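Long-range contacts in L-lactate dehydrogenase (Trichomonas vaginalis, PDB 4UUL), which interconverts L-lactate and pyruvate with NAD as coenzyme, and may also act on malate like other members of its family: residues K78-A83 with P121-L126; Y114-A119 with H142-K147; V177-V182 with G262-M267; L194-F199 with E301-N306. The protein carries 1 engineered substitution. All blocks are in the same frame, centred on the assembly; numbering follows the deposited sequence.

Contact 1: residues K78-A83 with P121-L126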
loop_
_atom_site.group_PDB
_atom_site.type_symbol
_atom_site.label_atom_id
_atom_site.label_comp_id
_atom_site.label_asym_id
_atom_site.label_seq_id
_atom_site.Cartn_x
_atom_site.Cartn_y
_atom_site.Cartn_z
ATOM N N LYS B 78 5.453 -18.323 -16.284
ATOM C CA LYS B 78 5.442 -19.764 -16.039
ATOM C C LYS B 78 4.568 -20.157 -14.848
ATOM O O LYS B 78 4.827 -19.788 -13.708
ATOM C CB LYS B 78 6.851 -20.318 -15.882
ATOM C CG LYS B 78 6.866 -21.819 -15.784
ATOM C CD LYS B 78 8.296 -22.348 -15.812
ATOM C CE LYS B 78 8.338 -23.869 -15.663
ATOM N NZ LYS B 78 9.724 -24.435 -15.777
ATOM N N ASP B 79 3.527 -20.909 -15.138
ATOM C CA ASP B 79 2.651 -21.534 -14.156
ATOM C C ASP B 79 1.982 -20.517 -13.236
ATOM O O ASP B 79 1.636 -20.852 -12.086
ATOM C CB ASP B 79 3.383 -22.625 -13.363
ATOM C CG ASP B 79 3.885 -23.767 -14.248
ATOM O OD1 ASP B 79 3.251 -24.050 -15.276
ATOM O OD2 ASP B 79 4.897 -24.387 -13.909
ATOM N N ILE B 80 1.701 -19.324 -13.743
ATOM C CA ILE B 80 0.995 -18.340 -12.938
ATOM C C ILE B 80 -0.481 -18.672 -12.750
ATOM O O ILE B 80 -1.115 -19.221 -13.651
ATOM C CB ILE B 80 1.218 -16.898 -13.431
ATOM C CG1 ILE B 80 0.687 -16.710 -14.862
ATOM C CG2 ILE B 80 2.701 -16.538 -13.297
ATOM C CD1 ILE B 80 0.609 -15.269 -15.256
ATOM N N ASP B 81 -1.026 -18.278 -11.596
ATOM C CA ASP B 81 -2.445 -18.389 -11.244
ATOM C C ASP B 81 -3.258 -17.121 -11.584
ATOM O O ASP B 81 -4.431 -17.183 -11.883
ATOM C CB ASP B 81 -2.581 -18.649 -9.749
ATOM C CG ASP B 81 -2.024 -20.007 -9.365
ATOM O OD1 ASP B 81 -2.663 -21.022 -9.683
ATOM O OD2 ASP B 81 -0.954 -20.041 -8.763
ATOM N N CYS B 82 -2.616 -15.974 -11.499
ATOM C CA CYS B 82 -3.266 -14.723 -11.898
ATOM C C CYS B 82 -2.225 -13.684 -12.362
ATOM O O CYS B 82 -1.024 -13.844 -12.094
ATOM C CB CYS B 82 -4.236 -14.164 -10.842
ATOM S SG CYS B 82 -3.430 -13.535 -9.367
ATOM N N ALA B 83 -2.692 -12.656 -13.072
ATOM C CA ALA B 83 -1.829 -11.658 -13.601
ATOM C C ALA B 83 -2.487 -10.313 -13.547
ATOM O O ALA B 83 -3.665 -10.133 -13.869
ATOM C CB ALA B 83 -1.503 -11.968 -15.076
ATOM N N PRO B 121 -3.762 -23.065 -17.180
ATOM C CA PRO B 121 -4.999 -22.879 -17.947
ATOM C C PRO B 121 -6.077 -22.156 -17.161
ATOM O O PRO B 121 -7.037 -21.679 -17.745
ATOM C CB PRO B 121 -5.444 -24.321 -18.274
ATOM C CG PRO B 121 -4.258 -25.132 -18.155
ATOM C CD PRO B 121 -3.350 -24.481 -17.169
ATOM N N SER B 122 -5.927 -22.121 -15.839
ATOM C CA SER B 122 -6.868 -21.475 -14.937
ATOM C C SER B 122 -6.538 -20.024 -14.655
ATOM O O SER B 122 -7.221 -19.359 -13.877
ATOM C CB SER B 122 -6.938 -22.239 -13.632
ATOM O OG SER B 122 -5.626 -22.463 -13.141
ATOM N N VAL B 123 -5.504 -19.506 -15.299
ATOM C CA VAL B 123 -5.040 -18.152 -14.981
ATOM C C VAL B 123 -6.155 -17.106 -15.091
ATOM O O VAL B 123 -6.926 -17.108 -16.050
ATOM C CB VAL B 123 -3.811 -17.740 -15.883
ATOM C CG1 VAL B 123 -4.211 -17.666 -17.363
ATOM C CG2 VAL B 123 -3.113 -16.457 -15.429
ATOM N N LYS B 124 -6.187 -16.170 -14.156
ATOM C CA LYS B 124 -7.077 -15.032 -14.220
ATOM C C LYS B 124 -6.247 -13.773 -14.541
ATOM O O LYS B 124 -5.418 -13.324 -13.737
ATOM C CB LYS B 124 -7.871 -14.877 -12.899
ATOM C CG LYS B 124 -8.841 -16.040 -12.709
ATOM C CD LYS B 124 -9.746 -15.986 -11.527
ATOM C CE LYS B 124 -10.892 -16.976 -11.750
ATOM N NZ LYS B 124 -11.869 -16.901 -10.735
ATOM N N VAL B 125 -6.512 -13.207 -15.701
ATOM C CA VAL B 125 -5.750 -12.128 -16.268
ATOM C C VAL B 125 -6.591 -10.852 -16.184
ATOM O O VAL B 125 -7.626 -10.730 -16.819
ATOM C CB VAL B 125 -5.410 -12.396 -17.751
ATOM C CG1 VAL B 125 -4.571 -11.282 -18.336
ATOM C CG2 VAL B 125 -4.749 -13.743 -17.893
ATOM N N LEU B 126 -6.114 -9.908 -15.373
ATOM C CA LEU B 126 -6.716 -8.602 -15.203
ATOM C C LEU B 126 -5.901 -7.561 -15.960
ATOM O O LEU B 126 -4.749 -7.283 -15.621
ATOM C CB LEU B 126 -6.775 -8.244 -13.736
ATOM C CG LEU B 126 -7.324 -6.853 -13.418
ATOM C CD1 LEU B 126 -8.704 -6.608 -14.044
ATOM C CD2 LEU B 126 -7.386 -6.635 -11.919
HETATM O O HOH W 1 -6.378 -18.714 -10.613
HETATM O O HOH W 2 -4.985 -21.105 -10.985
#
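Cys82 and Ala83 pair with Lys124 and Val125 as neighbouring parallel strands of the Rossmann-fold NAD-binding domain, in a beta-alpha-beta unit whose connecting helix is 97-118. The register is fixed by three backbone bonds: Lys124 N to Asp81 O at 3.0 Å, Ala83 N to Lys124 O at 2.9 Å, and Leu126 N to Ala83 O at 2.9 Å. The last is the straightest of them, with 169° at the hydrogen. Asp81 O is gripped more than once, since Val123 CA makes a CA-H...O contact with it at 3.3 Å and a water also donates to it.

Alternation then sorts the side chains. Cys82 and Lys124 lie on the face met by Met252 and Leu256 of helix 242-257, and Lys124 NZ is held by the carbonyls of Trp255 and Gly295. Ala83 and Val125 occupy the other face. Just before the strands, Ile80 and Val123 cross obliquely, with Ile80 CG1 3.9 Å from Val123 CG2. Val123 has CG1 between its backbone N and carbonyl carbon (chi1 64°); CG2 stands anti to N, and it is CG2 that meets Ile80. Just before strand 82-85, Asp81 is held by His6 N at OD2 and by a salt bridge from Lys120 to OD1. A second water joins the segments there, lying 2.7 Å from Asp81 OD1 and 2.6 Å from Ser122 OG.

Contact 2: residues Y114-A119 with H142-K147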
loop_
_atom_site.group_PDB
_atom_site.type_symbol
_atom_site.label_atom_id
_atom_site.label_comp_id
_atom_site.label_asym_id
_atom_site.label_seq_id
_atom_site.Cartn_x
_atom_site.Cartn_y
_atom_site.Cartn_z
ATOM N N TYR B 114 2.326 -15.278 -24.645
ATOM C CA TYR B 114 3.094 -15.740 -23.483
ATOM C C TYR B 114 2.145 -16.415 -22.472
ATOM O O TYR B 114 2.478 -17.428 -21.870
ATOM C CB TYR B 114 3.777 -14.582 -22.807
ATOM C CG TYR B 114 4.768 -13.811 -23.620
ATOM C CD1 TYR B 114 5.552 -14.430 -24.584
ATOM C CD2 TYR B 114 4.935 -12.443 -23.406
ATOM C CE1 TYR B 114 6.502 -13.717 -25.320
ATOM C CE2 TYR B 114 5.846 -11.724 -24.142
ATOM C CZ TYR B 114 6.633 -12.359 -25.087
ATOM O OH TYR B 114 7.555 -11.671 -25.825
ATOM N N LEU B 115 0.974 -15.829 -22.228
ATOM C CA LEU B 115 0.009 -16.426 -21.327
ATOM C C LEU B 115 -0.393 -17.831 -21.764
ATOM O O LEU B 115 -0.432 -18.767 -20.984
ATOM C CB LEU B 115 -1.234 -15.554 -21.205
ATOM C CG LEU B 115 -1.043 -14.247 -20.441
ATOM C CD1 LEU B 115 -2.130 -13.220 -20.798
ATOM C CD2 LEU B 115 -1.129 -14.550 -18.925
ATOM N N SER B 116 -0.760 -17.949 -23.022
ATOM C CA SER B 116 -1.182 -19.219 -23.552
ATOM C C SER B 116 -0.076 -20.261 -23.417
ATOM O O SER B 116 -0.320 -21.409 -23.039
ATOM C CB SER B 116 -1.602 -19.080 -24.998
ATOM O OG SER B 116 -1.993 -20.339 -25.512
ATOM N N LYS B 117 1.149 -19.865 -23.736
ATOM C CA LYS B 117 2.273 -20.797 -23.742
ATOM C C LYS B 117 2.616 -21.280 -22.335
ATOM O O LYS B 117 2.905 -22.446 -22.148
ATOM C CB LYS B 117 3.490 -20.115 -24.366
ATOM C CG LYS B 117 4.698 -20.971 -24.663
ATOM C CD LYS B 117 5.597 -20.247 -25.651
ATOM C CE LYS B 117 6.856 -21.055 -25.960
ATOM N NZ LYS B 117 6.551 -22.392 -26.553
ATOM N N TRP B 118 2.612 -20.378 -21.357
ATOM C CA TRP B 118 3.231 -20.656 -20.075
ATOM C C TRP B 118 2.352 -20.605 -18.832
ATOM O O TRP B 118 2.683 -21.220 -17.807
ATOM C CB TRP B 118 4.420 -19.721 -19.927
ATOM C CG TRP B 118 5.501 -19.994 -20.869
ATOM C CD1 TRP B 118 6.117 -21.212 -21.119
ATOM C CD2 TRP B 118 6.170 -19.038 -21.681
ATOM N NE1 TRP B 118 7.089 -21.041 -22.039
ATOM C CE2 TRP B 118 7.151 -19.726 -22.407
ATOM C CE3 TRP B 118 6.033 -17.667 -21.869
ATOM C CZ2 TRP B 118 8.000 -19.089 -23.303
ATOM C CZ3 TRP B 118 6.885 -17.028 -22.752
ATOM C CH2 TRP B 118 7.849 -17.742 -23.462
ATOM N N ALA B 119 1.285 -19.818 -18.850
ATOM C CA ALA B 119 0.464 -19.673 -17.649
ATOM C C ALA B 119 -0.352 -20.946 -17.409
ATOM O O ALA B 119 -0.576 -21.752 -18.305
ATOM C CB ALA B 119 -0.440 -18.444 -17.759
ATOM N N HIS B 142 -5.248 -13.640 -28.994
ATOM C CA HIS B 142 -3.944 -14.209 -29.279
ATOM C C HIS B 142 -3.452 -15.183 -28.214
ATOM O O HIS B 142 -2.281 -15.505 -28.168
ATOM C CB HIS B 142 -2.948 -13.091 -29.536
ATOM C CG HIS B 142 -3.266 -12.334 -30.785
ATOM N ND1 HIS B 142 -4.044 -11.200 -30.803
ATOM C CD2 HIS B 142 -2.908 -12.568 -32.077
ATOM C CE1 HIS B 142 -4.177 -10.773 -32.046
ATOM N NE2 HIS B 142 -3.501 -11.580 -32.840
ATOM N N ALA B 143 -4.385 -15.696 -27.416
ATOM C CA ALA B 143 -4.053 -16.665 -26.380
ATOM C C ALA B 143 -4.753 -17.993 -26.701
ATOM O O ALA B 143 -5.841 -18.320 -26.202
ATOM C CB ALA B 143 -4.492 -16.133 -25.019
ATOM N N LYS B 144 -4.126 -18.798 -27.537
ATOM C CA LYS B 144 -4.856 -19.874 -28.190
ATOM C C LYS B 144 -5.331 -20.974 -27.246
ATOM O O LYS B 144 -6.359 -21.601 -27.502
ATOM C CB LYS B 144 -4.015 -20.446 -29.309
ATOM C CG LYS B 144 -2.901 -21.344 -28.880
ATOM C CD LYS B 144 -2.062 -21.780 -30.093
ATOM C CE LYS B 144 -0.853 -22.606 -29.686
ATOM N NZ LYS B 144 -0.109 -23.115 -30.864
ATOM N N ASN B 145 -4.603 -21.207 -26.150
ATOM C CA ASN B 145 -4.956 -22.263 -25.199
ATOM C C ASN B 145 -5.792 -21.741 -24.017
ATOM O O ASN B 145 -6.089 -22.510 -23.085
ATOM C CB ASN B 145 -3.697 -22.910 -24.601
ATOM C CG ASN B 145 -2.854 -23.610 -25.616
ATOM O OD1 ASN B 145 -3.362 -24.159 -26.571
ATOM N ND2 ASN B 145 -1.534 -23.630 -25.390
ATOM N N LEU B 146 -6.184 -20.477 -24.056
ATOM C CA LEU B 146 -7.024 -19.883 -23.009
ATOM C C LEU B 146 -8.418 -19.555 -23.558
ATOM O O LEU B 146 -8.704 -19.762 -24.747
ATOM C CB LEU B 146 -6.336 -18.663 -22.372
ATOM C CG LEU B 146 -4.999 -18.966 -21.719
ATOM C CD1 LEU B 146 -4.361 -17.691 -21.213
ATOM C CD2 LEU B 146 -5.183 -19.917 -20.556
ATOM N N LYS B 147 -9.292 -19.102 -22.674
ATOM C CA LYS B 147 -10.713 -18.933 -22.957
ATOM C C LYS B 147 -11.164 -17.567 -22.472
ATOM O O LYS B 147 -10.450 -16.883 -21.720
ATOM C CB LYS B 147 -11.525 -20.021 -22.257
ATOM C CG LYS B 147 -11.110 -21.411 -22.680
ATOM C CD LYS B 147 -11.524 -21.738 -24.097
ATOM C CE LYS B 147 -11.287 -23.236 -24.421
ATOM N NZ LYS B 147 -9.851 -23.677 -24.237
#
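Ser116, near the C-terminal end of helix 97-118 in the Rossmann-fold domain, faces the type I beta turn Ala143-Leu146, which lies between helix 132-141 and strand 151-153. The contact thus joins the connecting helix of one beta-alpha-beta unit to the loop leading into the next strand of the sheet.

Hydrogen bonding centres on the serine hydroxyl. Asn145 N, third in the turn, donates to Ser116 OG at 2.8 Å with 155° at the hydrogen. OG stands anti to its own backbone N (chi1 179°), which aims it at the turn. Lys144 N is also near OG, but its angle is too poor for a bond, so a single turn amide does the gripping. A weak second bond runs from the Asn145 side chain, whose ND2 lies 3.5 Å from Ser116 O. The turn itself is closed by Leu146 N on Ala143 O at 3.1 Å.

Van der Waals packing fills in round these bonds. Asn145 CB sits only 3.2 Å from Ser116 OG, and Ser116 CB rests 3.7 Å from Ala143 CA, a close fit that small side chains permit. Leu115, Ala143 and Leu146 all touch Phe151 of strand 151-153, while Leu115 also reaches Phe77 and Ile80. The apolar part is carried by one branch of Leu146: its CD1 meets Leu115 CB at 3.8 Å and lies 4.0 Å from Ser116 N.

Contact 3: residues V177-V182 with G262-M267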
loop_
_atom_site.group_PDB
_atom_site.type_symbol
_atom_site.label_atom_id
_atom_site.label_comp_id
_atom_site.label_asym_id
_atom_site.label_seq_id
_atom_site.Cartn_x
_atom_site.Cartn_y
_atom_site.Cartn_z
ATOM N N VAL B 177 -25.105 4.268 -0.677
ATOM C CA VAL B 177 -25.429 4.444 -2.097
ATOM C C VAL B 177 -25.294 3.059 -2.697
ATOM O O VAL B 177 -24.455 2.293 -2.261
ATOM C CB VAL B 177 -24.487 5.433 -2.769
ATOM C CG1 VAL B 177 -24.823 5.610 -4.244
ATOM C CG2 VAL B 177 -24.525 6.770 -2.045
ATOM N N HIS B 178 -26.133 2.754 -3.679
ATOM C CA HIS B 178 -26.228 1.419 -4.249
ATOM C C HIS B 178 -26.431 1.484 -5.748
ATOM O O HIS B 178 -27.139 2.348 -6.237
ATOM C CB HIS B 178 -27.431 0.691 -3.628
ATOM C CG HIS B 178 -27.378 0.642 -2.143
ATOM N ND1 HIS B 178 -26.662 -0.310 -1.448
ATOM C CD2 HIS B 178 -27.921 1.459 -1.216
ATOM C CE1 HIS B 178 -26.785 -0.083 -0.147
ATOM N NE2 HIS B 178 -27.544 0.987 0.018
ATOM N N ASP B 179 -25.833 0.531 -6.437
ATOM C CA ASP B 179 -26.134 0.247 -7.846
ATOM C C ASP B 179 -25.737 1.343 -8.812
ATOM O O ASP B 179 -26.383 1.518 -9.850
ATOM C CB ASP B 179 -27.602 -0.147 -8.026
ATOM C CG ASP B 179 -27.942 -1.410 -7.301
ATOM O OD1 ASP B 179 -27.080 -2.302 -7.174
ATOM O OD2 ASP B 179 -29.085 -1.503 -6.827
ATOM N N ILE B 180 -24.641 2.030 -8.540
ATOM C CA ILE B 180 -23.937 2.814 -9.568
ATOM C C ILE B 180 -23.156 1.854 -10.466
ATOM O O ILE B 180 -22.521 0.934 -9.971
ATOM C CB ILE B 180 -22.990 3.843 -8.931
ATOM C CG1 ILE B 180 -23.797 4.871 -8.142
ATOM C CG2 ILE B 180 -22.105 4.482 -9.994
ATOM C CD1 ILE B 180 -22.921 5.865 -7.394
ATOM N N ILE B 181 -23.207 2.067 -11.788
ATOM C CA ILE B 181 -22.549 1.151 -12.703
ATOM C C ILE B 181 -21.749 1.943 -13.725
ATOM O O ILE B 181 -22.212 2.978 -14.209
ATOM C CB ILE B 181 -23.590 0.315 -13.479
ATOM C CG1 ILE B 181 -24.563 -0.372 -12.516
ATOM C CG2 ILE B 181 -22.893 -0.671 -14.426
ATOM C CD1 ILE B 181 -25.786 -0.888 -13.229
ATOM N N VAL B 182 -20.573 1.422 -14.081
ATOM C CA VAL B 182 -19.805 1.972 -15.187
ATOM C C VAL B 182 -19.860 0.940 -16.314
ATOM O O VAL B 182 -19.476 -0.208 -16.113
ATOM C CB VAL B 182 -18.345 2.235 -14.752
ATOM C CG1 VAL B 182 -17.564 2.514 -15.919
ATOM C CG2 VAL B 182 -18.340 3.358 -13.744
ATOM N N GLY B 262 -25.517 -8.591 -2.499
ATOM C CA GLY B 262 -25.948 -7.269 -2.894
ATOM C C GLY B 262 -24.864 -6.478 -3.608
ATOM O O GLY B 262 -25.134 -5.431 -4.213
ATOM N N GLU B 263 -23.622 -6.972 -3.583
ATOM C CA GLU B 263 -22.527 -6.248 -4.196
ATOM C C GLU B 263 -22.539 -6.340 -5.727
ATOM O O GLU B 263 -22.740 -7.410 -6.280
ATOM C CB GLU B 263 -21.206 -6.783 -3.679
ATOM C CG GLU B 263 -19.988 -5.980 -4.106
ATOM C CD GLU B 263 -18.709 -6.448 -3.423
ATOM O OE1 GLU B 263 -18.553 -7.676 -3.194
ATOM O OE2 GLU B 263 -17.905 -5.570 -3.052
ATOM N N VAL B 264 -22.368 -5.193 -6.368
ATOM C CA VAL B 264 -22.360 -5.075 -7.805
ATOM C C VAL B 264 -21.075 -4.360 -8.193
ATOM O O VAL B 264 -20.877 -3.173 -7.851
ATOM C CB VAL B 264 -23.585 -4.302 -8.326
ATOM C CG1 VAL B 264 -23.494 -4.118 -9.830
ATOM C CG2 VAL B 264 -24.863 -5.084 -7.975
ATOM N N LEU B 265 -20.179 -5.096 -8.872
ATOM C CA LEU B 265 -18.904 -4.532 -9.302
ATOM C C LEU B 265 -18.845 -4.412 -10.820
ATOM O O LEU B 265 -19.062 -5.399 -11.537
ATOM C CB LEU B 265 -17.743 -5.421 -8.869
ATOM C CG LEU B 265 -17.587 -5.648 -7.345
ATOM C CD1 LEU B 265 -16.334 -6.414 -7.060
ATOM C CD2 LEU B 265 -17.654 -4.370 -6.543
ATOM N N SER B 266 -18.554 -3.221 -11.294
ATOM C CA SER B 266 -18.350 -3.034 -12.724
ATOM C C SER B 266 -17.037 -3.728 -13.084
ATOM O O SER B 266 -16.028 -3.539 -12.412
ATOM C CB SER B 266 -18.245 -1.546 -13.020
ATOM O OG SER B 266 -19.438 -0.837 -12.668
ATOM N N MET B 267 -17.106 -4.554 -14.121
ATOM C CA MET B 267 -15.963 -5.270 -14.609
ATOM C C MET B 267 -16.024 -5.363 -16.145
ATOM O O MET B 267 -17.082 -5.658 -16.698
ATOM C CB MET B 267 -15.950 -6.705 -14.054
ATOM C CG MET B 267 -15.835 -6.786 -12.557
ATOM S SD MET B 267 -15.913 -8.506 -11.969
ATOM C CE MET B 267 -14.965 -8.412 -10.525
HETATM O O HOH W 3 -25.630 -2.687 -2.725
HETATM O O HOH W 4 -27.423 -4.640 -5.505
HETATM O O HOH W 5 -22.543 -0.866 -7.844
#
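Val182 and Ser266 form the tight end of this contact. Val182 N donates to Ser266 OG at 2.9 Å, and the bond is almost perfectly straight, with 177° at the hydrogen. Ser266 OG sits beside its own backbone N, anti to the carbonyl carbon (chi1 -61°), and is also hydrogen-bonded to Gln159 OE1; that glutamine's NE2 binds Val264 O, so one side chain of helix 156-170 steadies two points of segment 262-267. Hydrocarbon closes round the hydroxyl: Ile181 CG2 and Val182 CB each lie 3.9 Å from Ser266 OG.

Toward Gly262 the segments draw apart and water takes over. One water donates to both Ile180 O and Val264 O, at 2.8 Å each. Two more lead to Gly262 O, one from Asp179 OD1 and one lying in the ring plane of His178, at ND1. The close direct touch here is one atom pair, Asp179 OD1 against Val264 CG2 at 3.6 Å, the side chains crossing at about a right angle.

The segments belong to two different antiparallel sheets of the C-terminal lactate/malate dehydrogenase domain, no backbone-to-backbone bond joins them, and Val182 lies about 6 Å, side chain to side chain, from His186, the predicted proton acceptor.

Contact 4: residues L194-F199 with E301-N306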
loop_
_atom_site.group_PDB
_atom_site.type_symbol
_atom_site.label_atom_id
_atom_site.label_comp_id
_atom_site.label_asym_id
_atom_site.label_seq_id
_atom_site.Cartn_x
_atom_site.Cartn_y
_atom_site.Cartn_z
ATOM N N LEU B 194 -26.124 6.438 -13.446
ATOM C CA LEU B 194 -26.798 6.662 -12.193
ATOM C C LEU B 194 -28.253 6.284 -12.232
ATOM O O LEU B 194 -28.948 6.499 -11.232
ATOM C CB LEU B 194 -26.658 8.125 -11.774
ATOM C CG LEU B 194 -25.230 8.621 -11.560
ATOM C CD1 LEU B 194 -25.207 10.075 -11.040
ATOM C CD2 LEU B 194 -24.376 7.670 -10.671
ATOM N N THR B 195 -28.750 5.801 -13.363
ATOM C CA THR B 195 -30.207 5.574 -13.513
ATOM C C THR B 195 -30.772 4.402 -12.722
ATOM O O THR B 195 -31.988 4.327 -12.556
ATOM C CB THR B 195 -30.638 5.459 -14.975
ATOM O OG1 THR B 195 -30.147 4.254 -15.523
ATOM C CG2 THR B 195 -30.149 6.626 -15.779
ATOM N N GLN B 196 -29.908 3.503 -12.234
ATOM C CA GLN B 196 -30.339 2.422 -11.355
ATOM C C GLN B 196 -30.169 2.792 -9.890
ATOM O O GLN B 196 -30.720 2.132 -9.019
ATOM C CB GLN B 196 -29.513 1.159 -11.539
ATOM C CG GLN B 196 -28.922 0.929 -12.928
ATOM C CD GLN B 196 -29.957 0.651 -14.000
ATOM O OE1 GLN B 196 -31.089 0.143 -13.738
ATOM N NE2 GLN B 196 -29.560 0.902 -15.232
ATOM N N ALA B 197 -29.407 3.841 -9.614
ATOM C CA ALA B 197 -28.844 3.993 -8.284
ATOM C C ALA B 197 -29.860 4.456 -7.247
ATOM O O ALA B 197 -30.759 5.275 -7.521
ATOM C CB ALA B 197 -27.692 4.964 -8.326
ATOM N N THR B 198 -29.694 3.926 -6.048
ATOM C CA THR B 198 -30.506 4.334 -4.916
ATOM C C THR B 198 -29.599 4.751 -3.767
ATOM O O THR B 198 -28.399 4.484 -3.769
ATOM C CB THR B 198 -31.433 3.216 -4.413
ATOM O OG1 THR B 198 -30.683 2.012 -4.186
ATOM C CG2 THR B 198 -32.563 2.949 -5.423
ATOM N N PHE B 199 -30.173 5.489 -2.813
ATOM C CA PHE B 199 -29.428 5.867 -1.630
ATOM C C PHE B 199 -30.385 5.926 -0.451
ATOM O O PHE B 199 -31.577 6.171 -0.610
ATOM C CB PHE B 199 -28.708 7.195 -1.830
ATOM C CG PHE B 199 -29.598 8.410 -1.830
ATOM C CD1 PHE B 199 -30.418 8.717 -2.904
ATOM C CD2 PHE B 199 -29.622 9.241 -0.721
ATOM C CE1 PHE B 199 -31.247 9.818 -2.862
ATOM C CE2 PHE B 199 -30.454 10.344 -0.683
ATOM C CZ PHE B 199 -31.241 10.640 -1.769
ATOM N N GLU B 301 -28.472 -9.415 -13.578
ATOM C CA GLU B 301 -29.717 -9.227 -14.313
ATOM C C GLU B 301 -30.619 -8.221 -13.618
ATOM O O GLU B 301 -30.474 -8.014 -12.433
ATOM C CB GLU B 301 -30.471 -10.559 -14.420
ATOM C CG GLU B 301 -29.659 -11.679 -15.027
ATOM C CD GLU B 301 -30.111 -12.130 -16.393
ATOM O OE1 GLU B 301 -31.315 -12.107 -16.690
ATOM O OE2 GLU B 301 -29.257 -12.575 -17.169
ATOM N N GLY B 302 -31.555 -7.615 -14.340
ATOM C CA GLY B 302 -32.626 -6.886 -13.697
ATOM C C GLY B 302 -32.494 -5.387 -13.737
ATOM O O GLY B 302 -33.399 -4.675 -13.357
ATOM N N PHE B 303 -31.371 -4.876 -14.205
ATOM C CA PHE B 303 -31.253 -3.441 -14.389
ATOM C C PHE B 303 -32.089 -2.998 -15.588
ATOM O O PHE B 303 -32.404 -3.780 -16.494
ATOM C CB PHE B 303 -29.782 -3.019 -14.496
ATOM C CG PHE B 303 -29.027 -3.177 -13.168
ATOM C CD1 PHE B 303 -29.455 -2.455 -12.054
ATOM C CD2 PHE B 303 -27.953 -4.036 -13.052
ATOM C CE1 PHE B 303 -28.818 -2.610 -10.827
ATOM C CE2 PHE B 303 -27.292 -4.175 -11.842
ATOM C CZ PHE B 303 -27.719 -3.471 -10.733
ATOM N N LYS B 304 -32.462 -1.726 -15.590
ATOM C CA LYS B 304 -33.370 -1.194 -16.604
ATOM C C LYS B 304 -32.606 -0.342 -17.575
ATOM O O LYS B 304 -31.680 0.389 -17.197
ATOM C CB LYS B 304 -34.424 -0.338 -15.942
ATOM C CG LYS B 304 -35.380 -1.153 -15.074
ATOM C CD LYS B 304 -36.642 -0.379 -14.715
ATOM C CE LYS B 304 -36.341 0.802 -13.797
ATOM N NZ LYS B 304 -37.595 1.333 -13.176
ATOM N N VAL B 305 -32.978 -0.442 -18.836
ATOM C CA VAL B 305 -32.326 0.331 -19.863
ATOM C C VAL B 305 -33.319 1.351 -20.447
ATOM O O VAL B 305 -34.126 1.033 -21.308
ATOM C CB VAL B 305 -31.751 -0.559 -20.971
ATOM C CG1 VAL B 305 -30.986 0.299 -21.987
ATOM C CG2 VAL B 305 -30.816 -1.635 -20.398
ATOM N N ASN B 306 -33.232 2.595 -19.967
ATOM C CA ASN B 306 -34.069 3.670 -20.468
ATOM C C ASN B 306 -33.482 4.179 -21.778
ATOM O O ASN B 306 -32.461 3.690 -22.249
ATOM C CB ASN B 306 -34.360 4.785 -19.437
ATOM C CG ASN B 306 -33.147 5.590 -19.052
ATOM O OD1 ASN B 306 -32.069 5.513 -19.662
ATOM N ND2 ASN B 306 -33.297 6.363 -17.992
HETATM O O HOH W 6 -31.870 3.061 -17.316
#
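Thr195 is the first residue of its segment to meet the other, reaching tip to tip toward Asn306, with CG2 3.9 Å from ND2. Its OG1 bonds to Asp193 OD1 and takes a water at 2.8 Å; the same water donates to Lys304 O and accepts from Asn306 N, spanning the gap.

Gln196 follows and carries most of the contact. Its amide grips the backbone of Lys304 twice: Lys304 N donates to OE1 at 3.0 Å, and NE2 donates to Lys304 O at 2.9 Å, with that oxygen only 2° out of the amide plane. NE2 is also bonded to Asp193 OD2, which further fixes the amide's rotation. CG lies 3.5 Å from Phe303 CD1, and the bend at chi2 (-67°) carries CD round toward Lys304. OE1 sits at the ring edge, near its plane, while amide and ring planes stand 64° apart.

After Ala197, whose N bonds to Leu194 O at 3.1 Å, Thr198 begins strand 198-201, where its backbone pairs with His178 of strand 177-183. The paired bonds of Gln196 resemble the way a neighbouring strand would hold one residue. They tie the connection between strands 191-193 and 198-201 to the loop before helix 307-337, where Asn306 is the N-cap, its OD1 accepting from Leu309 N.

Overall arrangement
Contacts 1 and 2 belong to the NAD-binding domain and touch each other, sharing the unit built round helix 97-118: Ile80 CG1 packs on Ala119 CB, and Val125 on Leu115. Contacts 3 and 4 form a second pair in the C-terminal domain, joined through neighbouring strands 177-183 and 198-201 and by Ile181 against Gln196. The centres of contacts 1 and 3 are about 25 Å apart. Contacts 1 to 3 are largely buried, contact 4 only partly. Their chemistry follows their place in the fold: a backbone ladder between paired strands in contact 1, a hydroxyl binding a backbone amide between helix and turn in contact 2 and between two sheets in contact 3, and a glutamine amide between two loops in contact 4. Bridging waters span the two segments within contacts 1, 3 and 4.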